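Local coordinates for protease VP4 (Blotched snakehead virus, PDB 2GEF), which acts as a serine-type peptidase of family S50 with a serine/lysine catalytic dyad, probably cleaving the birnavirus structural polyprotein of which it is itself a piece, at residues D29-P34 with S138-L143; P151-T156 with G181-G186. All coordinates share one frame; numbering follows the deposited sequence.

Contact 1. Residues D29-P34 with S138-L143; sequences DGALFP and SIALAL
Ala140 sets its methyl against Phe33 and Ala31, two alternate residues of strand 31-38 that both project toward helix 138-146. This is a strand-on-helix packing in the core of a peptidase S50 protease: strand and helix run almost exactly antiparallel, at 174°, with axes 7.3 Å apart, and the helix begins just after the nucleophile, Ser136. With alanine methyls between them here, the CA atoms of Ala31 and Ala140 come within 5.0 Å of each other.

The Phe33 ring meets Ala140 obliquely, with CD2 3.5 Å from the Ala140 CB, while the Phe33 CB touches the same methyl. A first torsion of 61° puts CG of Phe33 between its own backbone N and carbonyl carbon. The Ala31 O lies at the edge of the Phe33 ring, in its plane. Leu32, between the two, turns its side chain to the other surface of the strand, where Ile49 and Leu182 receive it; its carbonyl O still touches the Ala140 methyl.

One helical turn beyond Ala140, Leu143 offers its CB to the methyl of Ala31, and its side chain goes on to Tyr155 and Ala204. No hydrogen bond joins strand to helix. The strand's backbone is bonded instead to Ala50 and Tyr48 of strand 43-52 and to Tyr155, and between 29-34 and 138-143 the contact is van der Waals packing. The CB of Ala31 rests 3.5 Å from the carbonyl O of Ala140.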
ATOM      1  N   ASP A  29       9.456 -10.641  -2.323  1.00 13.71           N
ATOM      2  CA  ASP A  29       8.273 -10.168  -3.041  1.00 11.71           C
ATOM      3  C   ASP A  29       7.310  -9.420  -2.138  1.00  9.83           C
ATOM      4  O   ASP A  29       7.307  -9.675  -0.995  1.00  9.99           O
ATOM      5  CB  ASP A  29       7.518 -11.369  -3.796  1.00  9.43           C
ATOM      6  CG  ASP A  29       7.354 -12.659  -2.941  1.00 11.96           C
ATOM      7  OD1 ASP A  29       8.217 -13.529  -3.023  1.00 21.71           O
ATOM      8  OD2 ASP A  29       6.387 -12.890  -2.188  1.00 18.24           O
ATOM      9  N   GLY A  30       6.376  -8.603  -2.676  1.00  9.88           N
ATOM     10  CA  GLY A  30       5.529  -7.725  -1.895  1.00  8.00           C
ATOM     11  C   GLY A  30       5.351  -6.427  -2.668  1.00  9.31           C
ATOM     12  O   GLY A  30       6.072  -6.181  -3.574  1.00  8.74           O
ATOM     13  N   ALA A  31       4.329  -5.611  -2.372  1.00  8.90           N
ATOM     14  CA  ALA A  31       4.191  -4.325  -3.032  1.00  6.77           C
ATOM     15  C   ALA A  31       3.789  -3.308  -1.967  1.00  8.16           C
ATOM     16  O   ALA A  31       3.009  -3.641  -1.028  1.00  9.64           O
ATOM     17  CB  ALA A  31       3.203  -4.367  -4.154  1.00  7.34           C
ATOM     18  N   LEU A  32       4.351  -2.114  -2.089  1.00  6.92           N
ATOM     19  CA  LEU A  32       4.066  -0.968  -1.208  1.00  8.63           C
ATOM     20  C   LEU A  32       2.928  -0.169  -1.685  1.00  7.16           C
ATOM     21  O   LEU A  32       2.746   0.062  -2.903  1.00  5.02           O
ATOM     22  CB  LEU A  32       5.311  -0.016  -1.075  1.00  6.76           C
ATOM     23  CG  LEU A  32       6.496  -0.776  -0.451  1.00 10.34           C
ATOM     24  CD1 LEU A  32       7.839  -0.081  -0.923  1.00  7.97           C
ATOM     25  CD2 LEU A  32       6.506  -0.935   1.210  1.00  7.55           C
ATOM     26  N   PHE A  33       2.188   0.324  -0.683  1.00  6.68           N
ATOM     27  CA  PHE A  33       1.104   1.206  -0.908  1.00  7.10           C
ATOM     28  C   PHE A  33       0.973   2.197   0.339  1.00  6.97           C
ATOM     29  O   PHE A  33       1.492   1.886   1.360  1.00  7.42           O
ATOM     30  CB  PHE A  33      -0.180   0.447  -1.069  1.00  6.56           C
ATOM     31  CG  PHE A  33      -0.596  -0.406   0.159  1.00  4.47           C
ATOM     32  CD1 PHE A  33      -1.651   0.016   1.001  1.00  2.00           C
ATOM     33  CD2 PHE A  33      -0.065  -1.738   0.338  1.00  3.51           C
ATOM     34  CE1 PHE A  33      -2.072  -0.797   2.108  1.00  4.84           C
ATOM     35  CE2 PHE A  33      -0.517  -2.557   1.405  1.00 10.27           C
ATOM     36  CZ  PHE A  33      -1.536  -2.132   2.250  1.00  5.80           C
ATOM     37  N   PRO A  34       0.364   3.405   0.156  1.00  6.29           N
ATOM     38  CA  PRO A  34       0.128   4.352   1.233  1.00  6.85           C
ATOM     39  C   PRO A  34      -1.116   4.207   1.954  1.00  6.74           C
ATOM     40  O   PRO A  34      -2.093   3.695   1.397  1.00  6.72           O
ATOM     41  CB  PRO A  34       0.296   5.691   0.551  1.00  7.35           C
ATOM     42  CG  PRO A  34      -0.341   5.406  -0.738  1.00  7.49           C
ATOM     43  CD  PRO A  34       0.181   4.050  -1.151  1.00  6.14           C
ATOM     44  N   SER A 138      -5.557  -1.771  -3.869  1.00  6.40           N
ATOM     45  CA  SER A 138      -5.866  -2.804  -4.831  1.00  6.49           C
ATOM     46  C   SER A 138      -4.775  -3.014  -5.826  1.00  5.87           C
ATOM     47  O   SER A 138      -4.595  -4.142  -6.228  1.00  5.02           O
ATOM     48  CB  SER A 138      -7.255  -2.577  -5.534  1.00  7.17           C
ATOM     49  OG  SER A 138      -8.287  -2.564  -4.522  1.00  5.54           O
ATOM     50  N   ILE A 139      -4.134  -1.948  -6.306  1.00  5.65           N
ATOM     51  CA  ILE A 139      -3.039  -2.090  -7.167  1.00  6.76           C
ATOM     52  C   ILE A 139      -1.888  -2.866  -6.487  1.00  9.00           C
ATOM     53  O   ILE A 139      -1.411  -3.802  -7.079  1.00  6.94           O
ATOM     54  CB  ILE A 139      -2.542  -0.835  -7.560  1.00  8.08           C
ATOM     55  CG1 ILE A 139      -3.609  -0.053  -8.474  1.00 11.48           C
ATOM     56  CG2 ILE A 139      -1.288  -1.037  -8.415  1.00 10.16           C
ATOM     57  CD1 ILE A 139      -2.965   1.358  -8.910  1.00 14.86           C
ATOM     58  N   ALA A 140      -1.460  -2.479  -5.255  1.00  9.69           N
ATOM     59  CA  ALA A 140      -0.460  -3.259  -4.463  1.00 10.60           C
ATOM     60  C   ALA A 140      -0.817  -4.771  -4.288  1.00 10.75           C
ATOM     61  O   ALA A 140      -0.027  -5.731  -4.451  1.00 11.89           O
ATOM     62  CB  ALA A 140      -0.322  -2.531  -3.037  1.00  9.35           C
ATOM     63  N   LEU A 141      -2.020  -5.008  -3.823  1.00  9.22           N
ATOM     64  CA  LEU A 141      -2.533  -6.433  -3.854  1.00  7.92           C
ATOM     65  C   LEU A 141      -2.259  -7.256  -5.025  1.00  4.56           C
ATOM     66  O   LEU A 141      -1.784  -8.376  -4.937  1.00  3.90           O
ATOM     67  CB  LEU A 141      -4.068  -6.447  -3.646  1.00  7.63           C
ATOM     68  CG  LEU A 141      -4.395  -5.861  -2.264  1.00  6.90           C
ATOM     69  CD1 LEU A 141      -5.906  -5.895  -1.791  1.00  9.20           C
ATOM     70  CD2 LEU A 141      -3.422  -6.214  -1.186  1.00  5.80           C
ATOM     71  N   ALA A 142      -2.737  -6.763  -6.126  1.00  6.05           N
ATOM     72  CA  ALA A 142      -2.449  -7.275  -7.491  1.00  9.01           C
ATOM     73  C   ALA A 142      -0.998  -7.538  -7.821  1.00  7.89           C
ATOM     74  O   ALA A 142      -0.632  -8.590  -8.291  1.00  6.56           O
ATOM     75  CB  ALA A 142      -2.955  -6.320  -8.558  1.00  9.18           C
ATOM     76  N   LEU A 143      -0.210  -6.493  -7.787  1.00  9.12           N
ATOM     77  CA  LEU A 143       1.233  -6.690  -8.098  1.00  8.77           C
ATOM     78  C   LEU A 143       1.797  -7.743  -7.082  1.00 11.34           C
ATOM     79  O   LEU A 143       2.611  -8.610  -7.474  1.00 12.12           O
ATOM     80  CB  LEU A 143       1.939  -5.327  -7.988  1.00  7.66           C
ATOM     81  CG  LEU A 143       1.230  -4.413  -8.996  1.00  7.61           C
ATOM     82  CD1 LEU A 143       2.004  -3.125  -9.044  1.00 17.91           C
ATOM     83  CD2 LEU A 143       1.532  -4.952 -10.284  1.00  5.28           C
TER

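Contact 2. Residues P151-T156 with G181-G186; sequences PKAAYT and GLPLVG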
ATOM      1  N   PRO A 151       8.698  -4.030  -6.115  1.00  9.04           N
ATOM      2  CA  PRO A 151       8.834  -2.852  -7.045  1.00  8.06           C
ATOM      3  C   PRO A 151       9.351  -1.678  -6.232  1.00  9.25           C
ATOM      4  O   PRO A 151       9.053  -1.599  -5.044  1.00  8.49           O
ATOM      5  CB  PRO A 151       7.427  -2.656  -7.595  1.00  5.94           C
ATOM      6  CG  PRO A 151       6.662  -3.950  -7.329  1.00  4.18           C
ATOM      7  CD  PRO A 151       7.272  -4.515  -6.043  1.00  7.76           C
ATOM      8  N   LYS A 152      10.281  -0.888  -6.762  1.00  8.01           N
ATOM      9  CA  LYS A 152      10.662   0.343  -5.999  1.00  8.44           C
ATOM     10  C   LYS A 152       9.716   1.501  -6.223  1.00  6.58           C
ATOM     11  O   LYS A 152       9.990   2.388  -6.964  1.00  8.43           O
ATOM     12  CB  LYS A 152      12.082   0.764  -6.276  1.00  7.30           C
ATOM     13  CG  LYS A 152      13.089  -0.341  -6.175  1.00 11.82           C
ATOM     14  CD  LYS A 152      14.524   0.111  -6.651  1.00 10.89           C
ATOM     15  CE  LYS A 152      15.466  -1.065  -7.061  1.00 11.86           C
ATOM     16  NZ  LYS A 152      16.934  -0.559  -7.051  1.00 14.27           N
ATOM     17  N   ALA A 153       8.551   1.505  -5.602  1.00  8.61           N
ATOM     18  CA  ALA A 153       7.629   2.551  -5.796  1.00  7.31           C
ATOM     19  C   ALA A 153       6.564   2.286  -4.825  1.00  8.66           C
ATOM     20  O   ALA A 153       6.323   1.165  -4.546  1.00  8.25           O
ATOM     21  CB  ALA A 153       7.015   2.389  -7.285  1.00  8.80           C
ATOM     22  N   ALA A 154       5.757   3.267  -4.441  1.00  9.91           N
ATOM     23  CA  ALA A 154       4.527   2.878  -3.699  1.00  9.74           C
ATOM     24  C   ALA A 154       3.343   3.011  -4.618  1.00  7.80           C
ATOM     25  O   ALA A 154       3.257   3.933  -5.423  1.00 11.74           O
ATOM     26  CB  ALA A 154       4.372   3.789  -2.439  1.00  9.66           C
ATOM     27  N   TYR A 155       2.331   2.200  -4.448  1.00 10.30           N
ATOM     28  CA  TYR A 155       1.137   2.238  -5.341  1.00  8.77           C
ATOM     29  C   TYR A 155      -0.186   2.584  -4.647  1.00  8.45           C
ATOM     30  O   TYR A 155      -0.513   2.111  -3.515  1.00  8.85           O
ATOM     31  CB  TYR A 155       0.969   0.929  -6.124  1.00  8.69           C
ATOM     32  CG  TYR A 155       2.179   0.640  -6.999  1.00 11.25           C
ATOM     33  CD1 TYR A 155       2.244   1.140  -8.289  1.00  8.80           C
ATOM     34  CD2 TYR A 155       3.225  -0.269  -6.566  1.00 10.91           C
ATOM     35  CE1 TYR A 155       3.375   0.883  -9.168  1.00  7.61           C
ATOM     36  CE2 TYR A 155       4.413  -0.471  -7.414  1.00 11.55           C
ATOM     37  CZ  TYR A 155       4.441   0.099  -8.675  1.00 11.75           C
ATOM     38  OH  TYR A 155       5.588  -0.006  -9.510  1.00  9.82           O
ATOM     39  N   THR A 156      -1.028   3.341  -5.376  1.00  8.88           N
ATOM     40  CA  THR A 156      -2.378   3.692  -4.850  1.00  7.23           C
ATOM     41  C   THR A 156      -3.418   3.735  -5.955  1.00  8.52           C
ATOM     42  O   THR A 156      -3.194   4.280  -7.053  1.00  7.82           O
ATOM     43  CB  THR A 156      -2.345   4.956  -3.940  1.00  5.99           C
ATOM     44  OG1 THR A 156      -3.436   4.911  -3.023  1.00  8.21           O
ATOM     45  CG2 THR A 156      -2.274   6.345  -4.728  1.00  7.79           C
ATOM     46  N   GLY A 181      12.188   8.101  -0.259  1.00 11.48           N
ATOM     47  CA  GLY A 181      12.834   8.135  -1.640  1.00 12.03           C
ATOM     48  C   GLY A 181      12.124   7.388  -2.809  1.00  9.23           C
ATOM     49  O   GLY A 181      12.693   7.236  -3.842  1.00 10.31           O
ATOM     50  N   LEU A 182      10.859   7.082  -2.653  1.00  7.84           N
ATOM     51  CA  LEU A 182      10.037   6.332  -3.610  1.00  8.50           C
ATOM     52  C   LEU A 182       8.994   7.214  -4.240  1.00  8.51           C
ATOM     53  O   LEU A 182       8.447   8.066  -3.495  1.00  8.22           O
ATOM     54  CB  LEU A 182       9.263   5.214  -2.907  1.00  6.75           C
ATOM     55  CG  LEU A 182      10.066   4.138  -2.219  1.00  4.91           C
ATOM     56  CD1 LEU A 182       9.218   2.866  -1.795  1.00  4.79           C
ATOM     57  CD2 LEU A 182      11.251   3.635  -3.171  1.00  2.00           C
ATOM     58  N   PRO A 183       8.732   7.020  -5.578  1.00  8.38           N
ATOM     59  CA  PRO A 183       7.550   7.559  -6.134  1.00  9.10           C
ATOM     60  C   PRO A 183       6.239   6.967  -5.703  1.00 10.45           C
ATOM     61  O   PRO A 183       6.115   5.759  -5.420  1.00 10.46           O
ATOM     62  CB  PRO A 183       7.782   7.424  -7.679  1.00 11.02           C
ATOM     63  CG  PRO A 183       8.555   6.117  -7.766  1.00 12.00           C
ATOM     64  CD  PRO A 183       9.549   6.355  -6.624  1.00  7.29           C
ATOM     65  N   LEU A 184       5.258   7.887  -5.607  1.00 12.65           N
ATOM     66  CA  LEU A 184       3.835   7.524  -5.634  1.00 10.32           C
ATOM     67  C   LEU A 184       3.323   7.288  -7.078  1.00 10.61           C
ATOM     68  O   LEU A 184       3.477   8.160  -7.921  1.00 10.31           O
ATOM     69  CB  LEU A 184       2.989   8.487  -4.883  1.00 10.23           C
ATOM     70  CG  LEU A 184       1.559   7.962  -4.641  1.00 10.58           C
ATOM     71  CD1 LEU A 184       1.508   6.767  -3.829  1.00  2.00           C
ATOM     72  CD2 LEU A 184       0.615   9.064  -3.995  1.00  5.15           C
ATOM     73  N   VAL A 185       2.831   6.057  -7.341  1.00  7.78           N
ATOM     74  CA  VAL A 185       2.442   5.664  -8.636  1.00  7.93           C
ATOM     75  C   VAL A 185       0.986   5.219  -8.583  1.00  6.75           C
ATOM     76  O   VAL A 185       0.517   4.508  -7.649  1.00  9.25           O
ATOM     77  CB  VAL A 185       3.339   4.511  -9.178  1.00  5.30           C
ATOM     78  CG1 VAL A 185       2.914   4.102 -10.581  1.00 10.10           C
ATOM     79  CG2 VAL A 185       4.792   4.955  -9.221  1.00  8.25           C
ATOM     80  N   GLY A 186       0.232   5.680  -9.528  1.00  6.69           N
ATOM     81  CA  GLY A 186      -1.172   5.246  -9.559  1.00  7.02           C
ATOM     82  C   GLY A 186      -2.134   6.341  -9.978  1.00  8.41           C
ATOM     83  O   GLY A 186      -1.893   6.952 -11.022  1.00  5.50           O
TER
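The carbonyl O of Pro183 accepts the amide of Ala154 at 2.7 Å, with an N-H...O angle of 163°, the shortest of three backbone bonds that tie 151-156 to 181-186. The Ala154 O then takes the amide of Val185, and the Val185 O takes that of Thr156 at 3.0 Å. The same Val185 O is also approached by the CA of Tyr155 at 3.3 Å, a CA-H...O contact.

These alternating bonds make the parallel pairing of strands 154-160 and 184-186, the central pair of a four-stranded mixed sheet. From 154-160 the chain turns back through strand 163-165, then passes helix 170-178 before entering 184-186. That helix carries the catalytic Lys173 and packs on the surface bearing Ala154 and Leu184.

On the other surface the side chains of Tyr155 and Val185 run alongside each other. CE1 of the ring comes obliquely to CG1 of Val185 at 3.5 Å, and Tyr155 OH is hydrogen-bonded to His206 ND1. The second methyl of Val185, CG2, touches the CB of Ala153.

Thr156 and Leu184 meet at a slant: CG2 of the threonine sits by both CD1 and CD2 of the leucine. With OG1 anti to its backbone N (chi1 -154°), Thr156 makes a weak hydrogen bond to Lys173 NZ. At Gly186 a CB would be jammed against the Val185 O and would clash with Thr156 O; its CA instead makes a CA-H...O contact to Thr156 O at 3.4 Å.

Strand 154-160 joins the two contacts, whose centres are 9 Å apart. Helix 138-146 of contact 1 leads into that strand along the chain, and the N of Tyr155, on strand 154-160, probably donates a hydrogen bond to Leu32 O at 2.7 Å, which ties 29-34 to 151-156. The catalytic dyad lies closer to contact 2: the side chain of Thr156 comes within about 3 Å of those of both Ser136 and Lys173, whereas that of Phe33 in contact 1 is about 6 Å from Ser136 and 7 Å from Lys173. Pro34 touches both Thr156 and Leu184 beside this site.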